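Local coordinates for protein putative endo-1,4-beta-xylanase (Bacteroides thetaiotaomicron VPI-5482, PDB 5MSX) that probably hydrolyses glycosidic bonds as a calcium-binding family 43 glycoside hydrolase, consistent with an arabinofuranosidase acting on plant pectin, at residues Q57-K69 and F78-W92. Sequence-based numbering, arbitrary orientation.
Sequences QGLKTSGPPVVWK and FDGTYFPSAAKEKYW. With EDO (1,2-ethanediol), chain B.
F78 turns its ring edge to the face of W68, a T-shaped pair with planes at 60° and centroids 4.8 Å apart, while V66 CG2 lies over one face of F78, toward the rim. Water bridges V67 N to G80 O. With chi1 at 177°, which swings OG1 away from the backbone N, T81 OG1 donates to P65 O at 2.7 Å in the carbonyl plane and accepts from F83 N at 3.0 Å, closing an ST turn. The Y82 ring takes P65 CB over its face and meets V66 C edge-on. After the type I turn A86 to E89, K90 NZ hydrogen-bonds L59 O at 3.3 Å, nearly end-on to the carbonyl. Y91 N donates to S62 OG almost straight (171°, 2.9 Å), and P65 CB sits 3.5 Å from the Y91 ring centroid, a CH-pi contact. The Y91 and Y82 OH groups hydrogen-bond at 2.5 Å; an alanine in place of Y91 would probably leave P65 uncovered there and Y82 OH without this partner. W92's side chain lies about 5 Å from that of D36, predicted proton acceptor of this family 43 five-bladed beta-propeller. W68 pairs with C48 of strand 45-52, strand 91-92 with strand 109-110, and F78 with S429 of strand 425-436 in the F5/8 type C region, linking both modules.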
# COMPACT_ATOMS: atom_id res chain seq x y z
N GLN C 57 18.36 -35.71 -0.32
CA GLN C 57 18.11 -35.97 -1.74
C GLN C 57 18.71 -34.90 -2.66
O GLN C 57 18.22 -34.67 -3.77
CB GLN C 57 16.62 -36.19 -1.98
CG GLN C 57 16.11 -37.46 -1.28
CD GLN C 57 14.69 -37.81 -1.66
OE1 GLN C 57 14.35 -37.87 -2.84
NE2 GLN C 57 13.83 -38.01 -0.66
N GLY C 58 19.82 -34.32 -2.23
CA GLY C 58 20.41 -33.17 -2.91
C GLY C 58 19.36 -32.09 -3.15
O GLY C 58 18.49 -31.81 -2.30
N LEU C 59 19.39 -31.56 -4.37
CA LEU C 59 18.49 -30.50 -4.78
C LEU C 59 17.07 -30.94 -5.18
O LEU C 59 16.30 -30.11 -5.61
CB LEU C 59 19.13 -29.71 -5.92
CG LEU C 59 20.38 -28.92 -5.50
CD1 LEU C 59 21.04 -28.32 -6.72
CD2 LEU C 59 20.07 -27.84 -4.47
N LYS C 60 16.72 -32.22 -5.00
CA LYS C 60 15.43 -32.73 -5.44
C LYS C 60 14.35 -32.41 -4.42
O LYS C 60 13.18 -32.29 -4.78
CB LYS C 60 15.49 -34.25 -5.64
CG LYS C 60 16.48 -34.70 -6.70
CD LYS C 60 16.51 -36.23 -6.81
CE LYS C 60 17.77 -36.73 -7.51
NZ LYS C 60 17.91 -38.21 -7.36
N THR C 61 14.75 -32.31 -3.15
CA THR C 61 13.86 -31.87 -2.09
C THR C 61 14.57 -30.85 -1.17
O THR C 61 15.77 -30.65 -1.25
CB THR C 61 13.47 -33.06 -1.22
OG1 THR C 61 14.65 -33.61 -0.65
CG2 THR C 61 12.73 -34.15 -2.03
N SER C 62 13.81 -30.25 -0.24
CA SER C 62 14.40 -29.39 0.78
C SER C 62 13.66 -29.68 2.05
O SER C 62 12.69 -30.41 2.03
CB SER C 62 14.23 -27.92 0.39
OG SER C 62 12.87 -27.50 0.59
N GLY C 63 14.08 -29.09 3.15
CA GLY C 63 13.20 -29.00 4.31
C GLY C 63 12.07 -27.98 4.09
O GLY C 63 11.98 -27.34 3.06
N PRO C 64 11.20 -27.85 5.07
CA PRO C 64 10.09 -26.92 4.97
C PRO C 64 10.49 -25.48 5.32
O PRO C 64 11.55 -25.30 5.94
CB PRO C 64 9.11 -27.46 6.02
CG PRO C 64 10.00 -28.02 7.07
CD PRO C 64 11.14 -28.64 6.31
N PRO C 65 9.63 -24.48 5.00
CA PRO C 65 9.76 -23.07 5.49
C PRO C 65 9.64 -22.90 6.98
O PRO C 65 8.53 -23.03 7.54
CB PRO C 65 8.60 -22.32 4.80
CG PRO C 65 7.66 -23.38 4.35
CD PRO C 65 8.48 -24.62 4.09
N VAL C 66 10.77 -22.61 7.63
CA VAL C 66 10.78 -22.24 9.05
C VAL C 66 11.56 -20.93 9.21
O VAL C 66 12.43 -20.60 8.38
CB VAL C 66 11.30 -23.38 9.98
CG1 VAL C 66 10.50 -24.67 9.75
CG2 VAL C 66 12.78 -23.64 9.80
N VAL C 67 11.20 -20.17 10.25
CA VAL C 67 11.92 -18.96 10.59
C VAL C 67 12.50 -19.12 11.98
O VAL C 67 11.77 -19.39 12.91
CB VAL C 67 11.05 -17.68 10.51
CG1 VAL C 67 9.88 -17.68 11.51
CG2 VAL C 67 11.92 -16.45 10.72
N TRP C 68 13.81 -18.97 12.11
CA TRP C 68 14.46 -19.01 13.40
C TRP C 68 14.53 -17.60 13.96
O TRP C 68 14.74 -16.64 13.20
CB TRP C 68 15.86 -19.57 13.26
CG TRP C 68 15.96 -20.98 12.83
CD1 TRP C 68 15.82 -21.47 11.57
CD2 TRP C 68 16.27 -22.10 13.67
NE1 TRP C 68 15.99 -22.83 11.58
CE2 TRP C 68 16.28 -23.24 12.85
CE3 TRP C 68 16.51 -22.24 15.03
CZ2 TRP C 68 16.56 -24.51 13.35
CZ3 TRP C 68 16.79 -23.50 15.52
CH2 TRP C 68 16.80 -24.61 14.69
N LYS C 69 14.34 -17.48 15.27
CA LYS C 69 14.34 -16.21 15.96
C LYS C 69 15.26 -16.27 17.16
O LYS C 69 15.45 -17.33 17.76
CB LYS C 69 12.94 -15.86 16.48
CG LYS C 69 11.87 -15.65 15.42
CD LYS C 69 10.45 -15.69 16.02
CE LYS C 69 10.27 -14.70 17.17
NZ LYS C 69 8.84 -14.34 17.39
N PHE C 78 12.77 -22.07 16.67
CA PHE C 78 11.63 -22.01 15.78
C PHE C 78 10.56 -22.98 16.30
O PHE C 78 10.85 -23.89 17.10
CB PHE C 78 12.00 -22.38 14.33
CG PHE C 78 12.07 -23.87 14.06
CD1 PHE C 78 13.24 -24.57 14.34
CD2 PHE C 78 10.97 -24.56 13.52
CE1 PHE C 78 13.29 -25.95 14.12
CE2 PHE C 78 11.03 -25.94 13.30
CZ PHE C 78 12.20 -26.63 13.60
N ASP C 79 9.34 -22.76 15.81
CA ASP C 79 8.22 -23.63 16.10
C ASP C 79 7.24 -23.62 14.93
O ASP C 79 6.63 -22.61 14.66
CB ASP C 79 7.52 -23.20 17.39
CG ASP C 79 6.42 -24.18 17.83
OD1 ASP C 79 6.08 -25.12 17.08
OD2 ASP C 79 5.88 -23.99 18.93
N GLY C 80 7.11 -24.75 14.24
CA GLY C 80 6.22 -24.86 13.09
C GLY C 80 6.72 -24.14 11.85
O GLY C 80 7.90 -23.72 11.77
N THR C 81 5.82 -24.01 10.88
CA THR C 81 6.09 -23.28 9.66
C THR C 81 5.42 -21.91 9.75
O THR C 81 4.51 -21.71 10.56
CB THR C 81 5.63 -24.04 8.40
OG1 THR C 81 5.86 -23.22 7.24
CG2 THR C 81 4.13 -24.44 8.45
N TYR C 82 5.92 -20.96 8.94
CA TYR C 82 5.34 -19.62 8.82
C TYR C 82 4.54 -19.50 7.53
O TYR C 82 3.95 -18.47 7.28
CB TYR C 82 6.44 -18.50 8.92
CG TYR C 82 7.49 -18.51 7.81
CD1 TYR C 82 7.26 -17.89 6.58
CD2 TYR C 82 8.71 -19.16 7.98
CE1 TYR C 82 8.23 -17.90 5.57
CE2 TYR C 82 9.67 -19.17 6.99
CZ TYR C 82 9.44 -18.54 5.79
OH TYR C 82 10.40 -18.58 4.81
N PHE C 83 4.50 -20.56 6.72
CA PHE C 83 3.90 -20.53 5.39
C PHE C 83 3.15 -21.85 5.16
O PHE C 83 3.62 -22.70 4.38
CB PHE C 83 5.01 -20.32 4.36
CG PHE C 83 4.58 -19.73 3.05
CD1 PHE C 83 3.30 -19.94 2.50
CD2 PHE C 83 5.51 -19.04 2.29
CE1 PHE C 83 2.97 -19.41 1.25
CE2 PHE C 83 5.20 -18.52 1.05
CZ PHE C 83 3.92 -18.71 0.52
N PRO C 84 1.97 -22.02 5.81
CA PRO C 84 1.22 -23.30 5.74
C PRO C 84 1.01 -23.88 4.36
O PRO C 84 1.33 -25.04 4.15
CB PRO C 84 -0.11 -22.94 6.43
CG PRO C 84 0.31 -21.95 7.46
CD PRO C 84 1.29 -21.07 6.71
N SER C 85 0.57 -23.09 3.40
CA SER C 85 0.35 -23.64 2.06
C SER C 85 1.60 -24.21 1.37
O SER C 85 1.48 -25.06 0.49
CB SER C 85 -0.36 -22.63 1.15
OG SER C 85 0.52 -21.68 0.57
N ALA C 86 2.80 -23.75 1.74
CA ALA C 86 4.01 -24.17 1.06
C ALA C 86 4.82 -25.17 1.85
O ALA C 86 5.90 -25.55 1.41
CB ALA C 86 4.87 -22.95 0.74
N ALA C 87 4.29 -25.62 2.99
CA ALA C 87 5.03 -26.42 3.97
C ALA C 87 5.59 -27.79 3.49
O ALA C 87 6.47 -28.33 4.12
CB ALA C 87 4.17 -26.63 5.20
N LYS C 88 5.08 -28.33 2.41
CA LYS C 88 5.58 -29.58 1.86
C LYS C 88 6.09 -29.39 0.44
O LYS C 88 6.37 -30.36 -0.26
CB LYS C 88 4.47 -30.62 1.93
CG LYS C 88 3.79 -30.65 3.30
CD LYS C 88 3.18 -32.01 3.59
CE LYS C 88 2.13 -31.93 4.69
NZ LYS C 88 1.42 -33.23 4.84
N GLU C 89 6.28 -28.14 0.03
CA GLU C 89 6.87 -27.87 -1.27
C GLU C 89 8.35 -27.75 -1.06
O GLU C 89 8.80 -27.60 0.06
CB GLU C 89 6.32 -26.55 -1.85
CG GLU C 89 4.79 -26.44 -1.80
CD GLU C 89 4.10 -27.66 -2.39
OE1 GLU C 89 4.43 -28.01 -3.54
OE2 GLU C 89 3.25 -28.25 -1.70
N LYS C 90 9.10 -27.81 -2.16
CA LYS C 90 10.52 -27.49 -2.14
C LYS C 90 10.70 -25.97 -2.04
O LYS C 90 10.20 -25.24 -2.87
CB LYS C 90 11.17 -28.01 -3.40
CG LYS C 90 12.69 -28.04 -3.35
CD LYS C 90 13.24 -28.68 -4.61
CE LYS C 90 13.06 -27.81 -5.83
NZ LYS C 90 13.89 -28.35 -6.94
N TYR C 91 11.40 -25.51 -1.01
CA TYR C 91 11.36 -24.14 -0.55
C TYR C 91 12.79 -23.61 -0.45
O TYR C 91 13.55 -24.09 0.37
CB TYR C 91 10.68 -24.10 0.81
CG TYR C 91 10.35 -22.72 1.27
CD1 TYR C 91 9.13 -22.13 0.93
CD2 TYR C 91 11.25 -21.97 2.04
CE1 TYR C 91 8.81 -20.85 1.36
CE2 TYR C 91 10.93 -20.68 2.46
CZ TYR C 91 9.70 -20.13 2.12
OH TYR C 91 9.34 -18.87 2.52
N TRP C 92 13.14 -22.68 -1.31
CA TRP C 92 14.46 -22.12 -1.42
C TRP C 92 14.48 -20.62 -1.26
O TRP C 92 13.62 -19.89 -1.80
CB TRP C 92 15.01 -22.36 -2.82
CG TRP C 92 15.35 -23.77 -3.15
CD1 TRP C 92 15.47 -24.81 -2.29
CD2 TRP C 92 15.66 -24.26 -4.44
NE1 TRP C 92 15.82 -25.93 -2.97
CE2 TRP C 92 15.96 -25.61 -4.29
CE3 TRP C 92 15.73 -23.67 -5.71
CZ2 TRP C 92 16.30 -26.43 -5.38
CZ3 TRP C 92 16.05 -24.46 -6.80
CH2 TRP C 92 16.34 -25.84 -6.63
C1 EDO B . 23.80 -36.03 0.41
O1 EDO B . 23.23 -36.11 1.73
C2 EDO B . 22.73 -35.66 -0.61
O2 EDO B . 21.66 -34.91 -0.02
O HOH W 1 13.59 -24.78 2.85
O HOH W 2 12.62 -19.92 6.03
O HOH W 3 8.70 -21.01 11.38
O HOH W 4 9.26 -20.14 14.29